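Local atomic coordinates of SusD-like protein BACOVA_02651 (PDB entry 5E75), a protein that binds polysaccharide at the bacterial cell surface and probably captures xyloglucan before its transport into the periplasm for degradation. Residues R30-Y35 / R114-C119; N91-Q96 / K108-A113; V131-D136 / F155-N160; N149-V154 / W428-P433. All blocks are in the same frame, centred on the assembly; numbering follows the deposited sequence.

Interaction 1: residues R30-Y35 / R114-C119; sequences RAWFDY and RLMRAC. With EDO (1,2-ethanediol), chain C.
Met116 is the first residue of 114-119 to meet Trp32, and it does so through sulfur. Its chain is bent at chi2 (-61°), which brings SD to the edge of the indole and into the plane of the ring, 3.6 Å from Trp32 NE1. The N-H...S angle of 145° makes this a weak hydrogen bond, superposed on a Met-aromatic contact of the in-plane, edge-on kind; the same sulfur also lies 3.9 Å from Trp32 CZ2. One turn further on, Cys119 offers CB rather than its thiol, 4.1 Å from Trp32 CH2, so that the benzo end of the indole meets the helix as well. The carbonyl O of Cys119 accepts a hydrogen bond from O2 of an ethanediol, probably a crystallisation additive, at 3.0 Å. Replacing Trp32 by a leucine would probably leave Met116 SD without its N-H partner and open a gap beside Cys119 CB. Val82 of helix 70-95 touches both Trp32 and Met116, and Leu246 of strand 244-248 touches both Met116 and Cys119. Such a buried tryptophan edge set against a helix is core packing within the helical, TPR-related scaffold of the SusD family.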
# COMPACT_ATOMS: atom_id res chain seq x y z
N ARG A 30 1.70 -15.50 6.70
CA ARG A 30 2.99 -16.10 6.44
C ARG A 30 3.50 -15.83 5.02
O ARG A 30 4.68 -15.54 4.81
CB ARG A 30 2.90 -17.61 6.70
CG ARG A 30 4.18 -18.36 6.50
CD ARG A 30 4.01 -19.82 6.93
NE ARG A 30 5.27 -20.54 6.82
CZ ARG A 30 5.53 -21.71 7.40
NH1 ARG A 30 4.61 -22.30 8.15
NH2 ARG A 30 6.71 -22.28 7.23
N ALA A 31 2.62 -15.94 4.03
CA ALA A 31 3.00 -15.72 2.65
C ALA A 31 3.61 -14.34 2.40
O ALA A 31 4.55 -14.22 1.61
CB ALA A 31 1.81 -15.92 1.75
N TRP A 32 3.10 -13.34 3.11
CA TRP A 32 3.48 -11.93 2.92
C TRP A 32 4.60 -11.47 3.85
O TRP A 32 5.11 -10.35 3.71
CB TRP A 32 2.25 -11.05 3.16
CG TRP A 32 1.18 -11.19 2.13
CD1 TRP A 32 0.07 -11.97 2.21
CD2 TRP A 32 1.13 -10.55 0.84
NE1 TRP A 32 -0.66 -11.89 1.05
CE2 TRP A 32 -0.05 -11.00 0.20
CE3 TRP A 32 1.96 -9.65 0.17
CZ2 TRP A 32 -0.40 -10.58 -1.09
CZ3 TRP A 32 1.61 -9.23 -1.09
CH2 TRP A 32 0.43 -9.69 -1.71
N PHE A 33 5.01 -12.33 4.77
CA PHE A 33 5.89 -11.93 5.85
C PHE A 33 7.22 -11.31 5.36
O PHE A 33 7.65 -10.29 5.91
CB PHE A 33 6.16 -13.11 6.79
CG PHE A 33 7.01 -12.76 7.97
CD1 PHE A 33 6.46 -12.21 9.12
CD2 PHE A 33 8.37 -12.97 7.93
CE1 PHE A 33 7.26 -11.86 10.19
CE2 PHE A 33 9.18 -12.62 9.01
CZ PHE A 33 8.61 -12.07 10.13
N ASP A 34 7.87 -11.89 4.36
CA ASP A 34 9.18 -11.39 3.95
C ASP A 34 9.07 -9.97 3.39
O ASP A 34 10.03 -9.22 3.43
CB ASP A 34 9.87 -12.27 2.89
CG ASP A 34 10.45 -13.54 3.47
OD1 ASP A 34 10.38 -13.73 4.70
OD2 ASP A 34 10.99 -14.34 2.66
N TYR A 35 7.91 -9.63 2.84
CA TYR A 35 7.67 -8.27 2.34
C TYR A 35 7.30 -7.33 3.48
O TYR A 35 7.91 -6.27 3.63
CB TYR A 35 6.56 -8.32 1.29
CG TYR A 35 6.02 -6.98 0.81
CD1 TYR A 35 6.85 -6.03 0.23
CD2 TYR A 35 4.66 -6.70 0.90
CE1 TYR A 35 6.33 -4.83 -0.24
CE2 TYR A 35 4.15 -5.49 0.44
CZ TYR A 35 4.99 -4.57 -0.13
OH TYR A 35 4.51 -3.36 -0.61
N ARG A 114 -5.54 -17.55 -6.01
CA ARG A 114 -5.36 -16.78 -7.23
C ARG A 114 -5.49 -15.27 -6.96
O ARG A 114 -4.80 -14.47 -7.58
CB ARG A 114 -6.32 -17.25 -8.32
CG ARG A 114 -6.02 -18.68 -8.74
CD ARG A 114 -6.80 -19.12 -9.97
NE ARG A 114 -6.35 -18.44 -11.18
CZ ARG A 114 -6.77 -18.74 -12.41
NH1 ARG A 114 -7.65 -19.71 -12.60
NH2 ARG A 114 -6.29 -18.06 -13.44
N LEU A 115 -6.34 -14.88 -6.02
CA LEU A 115 -6.43 -13.47 -5.63
C LEU A 115 -5.11 -12.98 -5.07
O LEU A 115 -4.64 -11.89 -5.43
CB LEU A 115 -7.55 -13.28 -4.60
CG LEU A 115 -7.69 -11.88 -3.96
CD1 LEU A 115 -7.92 -10.83 -5.02
CD2 LEU A 115 -8.81 -11.81 -2.91
N MET A 116 -4.50 -13.76 -4.19
CA MET A 116 -3.23 -13.35 -3.60
C MET A 116 -2.12 -13.34 -4.63
O MET A 116 -1.30 -12.42 -4.65
CB MET A 116 -2.85 -14.21 -2.40
CG MET A 116 -3.80 -14.07 -1.24
SD MET A 116 -3.84 -12.40 -0.61
CE MET A 116 -4.88 -12.61 0.83
N ARG A 117 -2.10 -14.33 -5.52
CA ARG A 117 -1.11 -14.37 -6.58
C ARG A 117 -1.24 -13.13 -7.48
O ARG A 117 -0.23 -12.52 -7.87
CB ARG A 117 -1.29 -15.66 -7.39
CG ARG A 117 -0.21 -15.89 -8.44
CD ARG A 117 -0.27 -17.28 -9.03
NE ARG A 117 -1.43 -17.50 -9.85
CZ ARG A 117 -1.76 -18.69 -10.36
NH1 ARG A 117 -1.00 -19.76 -10.14
NH2 ARG A 117 -2.83 -18.80 -11.11
N ALA A 118 -2.47 -12.74 -7.78
CA ALA A 118 -2.73 -11.55 -8.56
C ALA A 118 -2.22 -10.31 -7.86
O ALA A 118 -1.58 -9.46 -8.47
CB ALA A 118 -4.22 -11.41 -8.87
N CYS A 119 -2.50 -10.18 -6.57
CA CYS A 119 -2.00 -9.04 -5.84
C CYS A 119 -0.49 -8.96 -5.83
O CYS A 119 0.08 -7.88 -5.99
CB CYS A 119 -2.53 -9.04 -4.41
SG CYS A 119 -4.32 -8.70 -4.25
C1 EDO C . -3.48 -3.99 -5.30
O1 EDO C . -3.01 -2.65 -5.22
C2 EDO C . -2.48 -4.95 -4.68
O2 EDO C . -1.49 -5.35 -5.63

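Interaction 2: residues N91-Q96 / K108-A113; sequences NAVETQ and KAIAEA
Val93 holds CG1 trans to the backbone nitrogen (chi1 167°), a setting that turns CG1 to Ile110 and CG2 chiefly to Ala109 of the facing helix. Ile110 answers with a side chain whose CD1 is extended beyond CG1 (chi2 165°), which carries CD1 across to Val93 at a slant. CG1 of Val93 thus lies 3.8 Å from Ile110 CD1 and 4.0 Å from Ile110 CG1. The other methyl, Val93 CG2, rests 3.8 Å from Ala109 CB while keeping 4.1 Å to Ile110 CG1. Contact is therefore wholly between aliphatic carbons, with no hydrogen bond joining the segments; the closest CA pair is Val93 and Ile110, 7.3 Å apart. Beyond the pair, Tyr164 of helix 151-168 touches Ile110, while Leu20 and Thr24 of helix 17-24 touch Ala109. The valine is thus covered by two successive residues of one helix, each touched by a further helix. The last turn of helix 70-95 packs here on the early part of helix 103-125, its successor in the chain, forming a helical hairpin of the kind from which TPR-like folds, including that of SusD proteins, are built.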
# COMPACT_ATOMS: atom_id res chain seq x y z
N ASN A 91 -2.38 -26.69 -5.98
CA ASN A 91 -1.98 -28.10 -6.12
C ASN A 91 -2.61 -28.96 -5.03
O ASN A 91 -3.08 -30.07 -5.30
CB ASN A 91 -0.45 -28.23 -6.10
CG ASN A 91 0.04 -29.68 -6.11
OD1 ASN A 91 0.04 -30.33 -7.14
ND2 ASN A 91 0.49 -30.17 -4.95
N ALA A 92 -2.60 -28.48 -3.79
CA ALA A 92 -3.16 -29.25 -2.67
C ALA A 92 -4.66 -29.49 -2.83
O ALA A 92 -5.17 -30.55 -2.44
CB ALA A 92 -2.88 -28.56 -1.35
N VAL A 93 -5.37 -28.52 -3.37
CA VAL A 93 -6.81 -28.68 -3.61
C VAL A 93 -7.03 -29.86 -4.56
O VAL A 93 -7.96 -30.65 -4.39
CB VAL A 93 -7.42 -27.40 -4.20
CG1 VAL A 93 -8.83 -27.68 -4.75
CG2 VAL A 93 -7.44 -26.30 -3.14
N GLU A 94 -6.13 -29.98 -5.53
CA GLU A 94 -6.27 -30.98 -6.58
C GLU A 94 -5.65 -32.33 -6.21
O GLU A 94 -6.02 -33.34 -6.82
CB GLU A 94 -5.68 -30.43 -7.88
CG GLU A 94 -6.39 -29.15 -8.37
CD GLU A 94 -5.59 -28.34 -9.37
OE1 GLU A 94 -4.37 -28.59 -9.53
OE2 GLU A 94 -6.18 -27.44 -10.01
N THR A 95 -4.77 -32.39 -5.21
CA THR A 95 -4.09 -33.65 -4.84
C THR A 95 -4.25 -34.11 -3.38
O THR A 95 -3.97 -35.28 -3.07
CB THR A 95 -2.56 -33.57 -5.09
OG1 THR A 95 -1.95 -32.68 -4.14
CG2 THR A 95 -2.26 -33.09 -6.50
N GLN A 96 -4.69 -33.23 -2.49
CA GLN A 96 -4.68 -33.54 -1.06
C GLN A 96 -6.04 -33.40 -0.40
O GLN A 96 -6.14 -33.34 0.82
CB GLN A 96 -3.66 -32.66 -0.33
CG GLN A 96 -2.23 -32.87 -0.79
CD GLN A 96 -1.25 -31.97 -0.08
OE1 GLN A 96 -1.60 -31.29 0.88
NE2 GLN A 96 -0.01 -31.96 -0.56
N LYS A 108 -13.32 -21.91 -3.49
CA LYS A 108 -12.98 -20.77 -2.64
C LYS A 108 -11.48 -20.75 -2.36
O LYS A 108 -10.85 -19.69 -2.41
CB LYS A 108 -13.78 -20.84 -1.34
CG LYS A 108 -13.43 -19.79 -0.30
CD LYS A 108 -14.43 -19.89 0.84
CE LYS A 108 -13.91 -19.28 2.11
NZ LYS A 108 -12.63 -19.89 2.61
N ALA A 109 -10.90 -21.91 -2.07
CA ALA A 109 -9.47 -21.98 -1.78
C ALA A 109 -8.63 -21.60 -3.00
O ALA A 109 -7.65 -20.85 -2.88
CB ALA A 109 -9.09 -23.39 -1.29
N ILE A 110 -8.99 -22.13 -4.16
CA ILE A 110 -8.31 -21.75 -5.40
C ILE A 110 -8.47 -20.26 -5.64
O ILE A 110 -7.52 -19.58 -6.03
CB ILE A 110 -8.82 -22.56 -6.61
CG1 ILE A 110 -8.45 -24.04 -6.42
CG2 ILE A 110 -8.21 -22.04 -7.91
CD1 ILE A 110 -9.22 -24.99 -7.36
N ALA A 111 -9.67 -19.74 -5.39
CA ALA A 111 -9.92 -18.31 -5.61
C ALA A 111 -9.10 -17.43 -4.68
O ALA A 111 -8.58 -16.39 -5.10
CB ALA A 111 -11.41 -18.00 -5.45
N GLU A 112 -8.96 -17.82 -3.41
CA GLU A 112 -8.14 -17.03 -2.49
C GLU A 112 -6.68 -17.08 -2.93
O GLU A 112 -6.00 -16.05 -2.89
CB GLU A 112 -8.29 -17.56 -1.07
CG GLU A 112 -9.65 -17.32 -0.47
CD GLU A 112 -9.77 -17.95 0.90
OE1 GLU A 112 -9.77 -19.20 1.00
OE2 GLU A 112 -9.80 -17.21 1.90
N ALA A 113 -6.20 -18.25 -3.33
CA ALA A 113 -4.83 -18.40 -3.82
C ALA A 113 -4.62 -17.50 -5.04
O ALA A 113 -3.64 -16.76 -5.10
CB ALA A 113 -4.55 -19.84 -4.16

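Interaction 3: residues V131-D136 / F155-N160; sequences VILIED and FQFIIN
Phe157 reaches from its helix to Leu133 and Glu135; its inner part meets the leucine and its outer part the glutamate. CB starts 3.9 Å from Leu133 CD2. With CG anti to the backbone N (chi1 -172°), the ring then runs out underneath that leucine, whose CD2 stands 3.7 Å from Phe157 CG. This methyl lies over one face as a CH-pi contact, 4.0 Å from the ring centroid and 25° off the normal, displaced toward the CG side. Farther out, CE2 meets Glu135 CG at 3.5 Å, and here the approach is at the edge, near the ring plane. CZ, at the tip, shares that methylene at 3.6 Å and comes within 4.1 Å of Ile134 O. The glutamate therefore contacts the phenyl mainly through its aliphatic part; its OE2 is hydrogen-bonded to Tyr515 and Asn518, and its carboxylate is turned 80° from the ring. An alanine in place of Phe157 is likely to open a gap beneath Leu133 and strip the cover from the Glu135 methylene. Tyr121 and Arg117 of helix 103-125 also touch the phenylalanine, which thus lies between that helix and the loop 131-136 that leads to helix 137-142, while projecting from helix 151-168.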
# COMPACT_ATOMS: atom_id res chain seq x y z
N VAL A 131 8.39 -9.49 -14.93
CA VAL A 131 8.78 -10.46 -13.90
C VAL A 131 8.50 -11.86 -14.44
O VAL A 131 7.93 -11.99 -15.53
CB VAL A 131 8.02 -10.24 -12.55
CG1 VAL A 131 8.51 -8.96 -11.86
CG2 VAL A 131 6.52 -10.22 -12.76
N ILE A 132 8.92 -12.90 -13.73
CA ILE A 132 8.72 -14.28 -14.18
C ILE A 132 7.35 -14.77 -13.72
O ILE A 132 7.08 -14.82 -12.52
CB ILE A 132 9.81 -15.19 -13.60
CG1 ILE A 132 11.19 -14.69 -14.00
CG2 ILE A 132 9.61 -16.62 -14.06
CD1 ILE A 132 12.34 -15.30 -13.23
N LEU A 133 6.49 -15.13 -14.68
CA LEU A 133 5.18 -15.69 -14.38
C LEU A 133 5.29 -17.19 -14.14
O LEU A 133 5.93 -17.91 -14.93
CB LEU A 133 4.22 -15.41 -15.54
CG LEU A 133 3.92 -13.91 -15.76
CD1 LEU A 133 3.12 -13.75 -17.04
CD2 LEU A 133 3.17 -13.34 -14.56
N ILE A 134 4.72 -17.65 -13.03
CA ILE A 134 4.87 -19.04 -12.57
C ILE A 134 3.55 -19.59 -12.09
O ILE A 134 2.96 -19.06 -11.13
CB ILE A 134 5.82 -19.15 -11.36
CG1 ILE A 134 7.16 -18.49 -11.63
CG2 ILE A 134 6.02 -20.65 -10.99
CD1 ILE A 134 7.98 -18.32 -10.39
N GLU A 135 3.09 -20.67 -12.72
CA GLU A 135 1.93 -21.42 -12.23
C GLU A 135 2.32 -22.80 -11.69
O GLU A 135 1.54 -23.40 -10.97
CB GLU A 135 0.90 -21.63 -13.33
CG GLU A 135 0.25 -20.38 -13.85
CD GLU A 135 -0.70 -20.66 -14.99
OE1 GLU A 135 -1.80 -21.21 -14.73
OE2 GLU A 135 -0.34 -20.36 -16.14
N ASP A 136 3.50 -23.29 -12.07
CA ASP A 136 3.96 -24.64 -11.69
C ASP A 136 5.27 -24.50 -10.92
O ASP A 136 6.33 -24.27 -11.51
CB ASP A 136 4.18 -25.48 -12.96
CG ASP A 136 4.54 -26.93 -12.65
OD1 ASP A 136 4.85 -27.25 -11.49
OD2 ASP A 136 4.50 -27.75 -13.59
N PHE A 155 0.07 -8.26 -16.89
CA PHE A 155 -1.29 -7.76 -16.77
C PHE A 155 -2.34 -8.83 -17.07
O PHE A 155 -3.31 -8.97 -16.33
CB PHE A 155 -1.54 -6.58 -17.73
CG PHE A 155 -1.27 -5.21 -17.14
CD1 PHE A 155 -2.06 -4.71 -16.11
CD2 PHE A 155 -0.29 -4.40 -17.67
CE1 PHE A 155 -1.84 -3.44 -15.60
CE2 PHE A 155 -0.08 -3.13 -17.17
CZ PHE A 155 -0.85 -2.66 -16.14
N GLN A 156 -2.17 -9.56 -18.16
CA GLN A 156 -3.17 -10.57 -18.51
C GLN A 156 -3.24 -11.68 -17.47
O GLN A 156 -4.32 -12.17 -17.15
CB GLN A 156 -2.88 -11.13 -19.90
CG GLN A 156 -3.93 -12.10 -20.40
CD GLN A 156 -5.24 -11.40 -20.69
OE1 GLN A 156 -5.28 -10.44 -21.45
NE2 GLN A 156 -6.31 -11.86 -20.06
N PHE A 157 -2.09 -12.07 -16.91
CA PHE A 157 -2.03 -13.12 -15.90
C PHE A 157 -2.80 -12.68 -14.65
O PHE A 157 -3.58 -13.43 -14.07
CB PHE A 157 -0.55 -13.40 -15.61
CG PHE A 157 -0.29 -14.59 -14.74
CD1 PHE A 157 -0.36 -14.49 -13.36
CD2 PHE A 157 0.05 -15.81 -15.30
CE1 PHE A 157 -0.11 -15.59 -12.55
CE2 PHE A 157 0.30 -16.91 -14.51
CZ PHE A 157 0.23 -16.81 -13.13
N ILE A 158 -2.57 -11.44 -14.24
CA ILE A 158 -3.28 -10.85 -13.11
C ILE A 158 -4.79 -10.82 -13.35
O ILE A 158 -5.58 -11.23 -12.51
CB ILE A 158 -2.76 -9.41 -12.86
CG1 ILE A 158 -1.33 -9.41 -12.31
CG2 ILE A 158 -3.66 -8.65 -11.90
CD1 ILE A 158 -0.61 -8.08 -12.48
N ILE A 159 -5.19 -10.36 -14.54
CA ILE A 159 -6.60 -10.32 -14.90
C ILE A 159 -7.25 -11.71 -14.87
O ILE A 159 -8.36 -11.89 -14.34
CB ILE A 159 -6.80 -9.63 -16.28
CG1 ILE A 159 -6.52 -8.13 -16.18
CG2 ILE A 159 -8.21 -9.87 -16.83
CD1 ILE A 159 -6.28 -7.46 -17.53
N ASN A 160 -6.55 -12.71 -15.39
CA ASN A 160 -7.10 -14.06 -15.40
C ASN A 160 -7.32 -14.57 -13.98
O ASN A 160 -8.36 -15.18 -13.67
CB ASN A 160 -6.17 -15.02 -16.15
CG ASN A 160 -6.15 -14.79 -17.65
OD1 ASN A 160 -6.93 -14.01 -18.20
ND2 ASN A 160 -5.21 -15.46 -18.32

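Interaction 4: residues N149-V154 / W428-P433; sequences NREEDV and WFRYLP
Glu151 and Arg430 approach from opposite directions and meet edge to edge, the guanidinium side-on, joining the start of helix 151-168 to the end of helix 421-431. The glutamate is stretched beyond CG (chi2 176°), carrying its carboxylate well clear of its own helix. Arg430 makes the more contorted approach: its chi1 of -93° lies away from the usual staggered values and the chain bends at chi2 (-82°), before chi3 straightens and presents the side of the guanidinium that bears NE and NH2. Two nitrogens then grip the two carboxylate oxygens. NH2 donates to Glu151 OE2 at 3.0 Å, nearly straight, in the guanidinium plane and on the syn lone pair. The second bond, from NE to Glu151 OE1, is longer at 3.2 Å and somewhat more bent, with the acceptor tilted from the guanidinium plane. Carboxylate and guanidinium are nearly coplanar, which suits side-on pairing. Glu151 OE1 also accepts a hydrogen bond from Trp197 NE1, a third donor that would help fix the rotation of the carboxylate. On the same segment, Arg150 makes a separate side-on pair with Asp153, whose OD2 also accepts from the backbone N of Arg150. The paired opposite charges of Glu151 and Arg430 probably stabilise one another at this partly exposed surface, and the bidentate geometry implies a directional salt bridge between segments 274 residues apart.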
# COMPACT_ATOMS: atom_id res chain seq x y z
N ASN A 149 8.84 -12.36 -18.26
CA ASN A 149 7.73 -12.16 -19.18
C ASN A 149 7.38 -10.69 -19.30
O ASN A 149 7.69 -9.89 -18.42
CB ASN A 149 6.54 -12.99 -18.71
CG ASN A 149 6.84 -14.47 -18.70
OD1 ASN A 149 6.84 -15.12 -17.65
ND2 ASN A 149 7.12 -15.02 -19.87
N ARG A 150 6.72 -10.32 -20.41
CA ARG A 150 6.49 -8.91 -20.71
C ARG A 150 5.44 -8.29 -19.80
O ARG A 150 4.60 -8.99 -19.26
CB ARG A 150 6.03 -8.75 -22.16
CG ARG A 150 6.98 -9.35 -23.19
CD ARG A 150 6.32 -9.41 -24.56
NE ARG A 150 5.15 -10.27 -24.50
CZ ARG A 150 4.41 -10.64 -25.54
NH1 ARG A 150 4.73 -10.23 -26.77
NH2 ARG A 150 3.37 -11.43 -25.35
N GLU A 151 5.52 -6.98 -19.61
CA GLU A 151 4.52 -6.27 -18.83
C GLU A 151 3.09 -6.62 -19.28
O GLU A 151 2.22 -6.82 -18.42
CB GLU A 151 4.80 -4.76 -18.90
CG GLU A 151 6.09 -4.37 -18.17
CD GLU A 151 6.47 -2.90 -18.27
OE1 GLU A 151 5.69 -2.09 -18.81
OE2 GLU A 151 7.58 -2.54 -17.83
N GLU A 152 2.82 -6.70 -20.58
CA GLU A 152 1.47 -7.03 -21.02
C GLU A 152 1.05 -8.44 -20.59
O GLU A 152 -0.12 -8.64 -20.26
CB GLU A 152 1.27 -6.85 -22.54
CG GLU A 152 1.17 -5.39 -23.00
CD GLU A 152 0.01 -4.65 -22.34
OE1 GLU A 152 -1.12 -5.18 -22.38
OE2 GLU A 152 0.24 -3.54 -21.76
N ASP A 153 1.98 -9.39 -20.61
CA ASP A 153 1.70 -10.75 -20.14
C ASP A 153 1.32 -10.73 -18.66
O ASP A 153 0.41 -11.44 -18.24
CB ASP A 153 2.92 -11.67 -20.27
CG ASP A 153 3.35 -11.93 -21.70
OD1 ASP A 153 2.54 -12.39 -22.53
OD2 ASP A 153 4.56 -11.75 -21.97
N VAL A 154 2.06 -9.94 -17.88
CA VAL A 154 1.85 -9.87 -16.43
C VAL A 154 0.46 -9.32 -16.17
O VAL A 154 -0.30 -9.89 -15.39
CB VAL A 154 2.95 -9.06 -15.73
CG1 VAL A 154 2.70 -9.00 -14.22
CG2 VAL A 154 4.32 -9.69 -15.97
N TRP A 428 0.77 6.06 -12.74
CA TRP A 428 0.64 7.36 -13.37
C TRP A 428 1.85 7.68 -14.28
O TRP A 428 1.67 8.27 -15.35
CB TRP A 428 0.43 8.47 -12.32
CG TRP A 428 -0.90 8.44 -11.66
CD1 TRP A 428 -2.13 8.19 -12.24
CD2 TRP A 428 -1.18 8.68 -10.27
NE1 TRP A 428 -3.13 8.25 -11.30
CE2 TRP A 428 -2.57 8.55 -10.08
CE3 TRP A 428 -0.37 8.99 -9.17
CZ2 TRP A 428 -3.16 8.72 -8.84
CZ3 TRP A 428 -0.95 9.14 -7.94
CH2 TRP A 428 -2.33 9.00 -7.78
N PHE A 429 3.06 7.28 -13.88
CA PHE A 429 4.25 7.49 -14.69
C PHE A 429 4.20 6.71 -16.00
O PHE A 429 4.67 7.19 -17.04
CB PHE A 429 5.51 7.13 -13.89
CG PHE A 429 6.72 6.96 -14.74
CD1 PHE A 429 7.39 8.07 -15.23
CD2 PHE A 429 7.16 5.70 -15.10
CE1 PHE A 429 8.48 7.90 -16.06
CE2 PHE A 429 8.25 5.55 -15.92
CZ PHE A 429 8.91 6.64 -16.41
N ARG A 430 3.61 5.53 -15.96
CA ARG A 430 3.47 4.75 -17.18
C ARG A 430 2.45 5.34 -18.15
O ARG A 430 2.48 5.04 -19.35
CB ARG A 430 3.12 3.29 -16.84
CG ARG A 430 4.33 2.39 -16.74
CD ARG A 430 4.76 1.93 -18.13
NE ARG A 430 5.87 0.99 -18.09
CZ ARG A 430 7.15 1.32 -18.14
NH1 ARG A 430 7.52 2.59 -18.23
NH2 ARG A 430 8.07 0.36 -18.11
N TYR A 431 1.56 6.18 -17.62
CA TYR A 431 0.52 6.87 -18.39
C TYR A 431 0.98 8.25 -18.92
O TYR A 431 0.90 8.52 -20.12
CB TYR A 431 -0.69 7.00 -17.48
CG TYR A 431 -1.81 7.95 -17.85
CD1 TYR A 431 -2.21 8.15 -19.17
CD2 TYR A 431 -2.52 8.60 -16.86
CE1 TYR A 431 -3.26 9.04 -19.47
CE2 TYR A 431 -3.56 9.46 -17.14
CZ TYR A 431 -3.93 9.67 -18.44
OH TYR A 431 -4.97 10.53 -18.67
N LEU A 432 1.48 9.09 -18.01
CA LEU A 432 1.93 10.45 -18.33
C LEU A 432 3.34 10.64 -17.78
O LEU A 432 3.55 11.29 -16.77
CB LEU A 432 0.96 11.47 -17.74
CG LEU A 432 -0.47 11.46 -18.29
CD1 LEU A 432 -1.37 12.39 -17.49
CD2 LEU A 432 -0.51 11.83 -19.77
N PRO A 433 4.34 10.05 -18.46
CA PRO A 433 5.69 10.07 -17.89
C PRO A 433 6.29 11.46 -17.71
O PRO A 433 6.92 11.71 -16.69
CB PRO A 433 6.51 9.23 -18.88
CG PRO A 433 5.66 9.12 -20.12
CD PRO A 433 4.26 9.16 -19.63

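Helix 103-125 serves interactions 1 and 2, whose centres lie about 15 Å apart, while helix 151-168 carries interactions 3 and 4, about 14 Å apart between centres. Among the points where the two helices meet is the touch of interactions 1 and 3: Arg117 NE packs 3.6 Å from Phe157 CE1. Interactions 3 and 4 are joined more firmly through Asn149, whose backbone N is 2.9 Å from Val131 O and whose OD1 is 3.0 Å from Leu133 N, both probable hydrogen bonds. Interaction 2 is the outlying one, about 30 Å from interaction 4 between centres. A magnesium ion lies about 9 Å from the Glu151 side chain, too far for direct coordination.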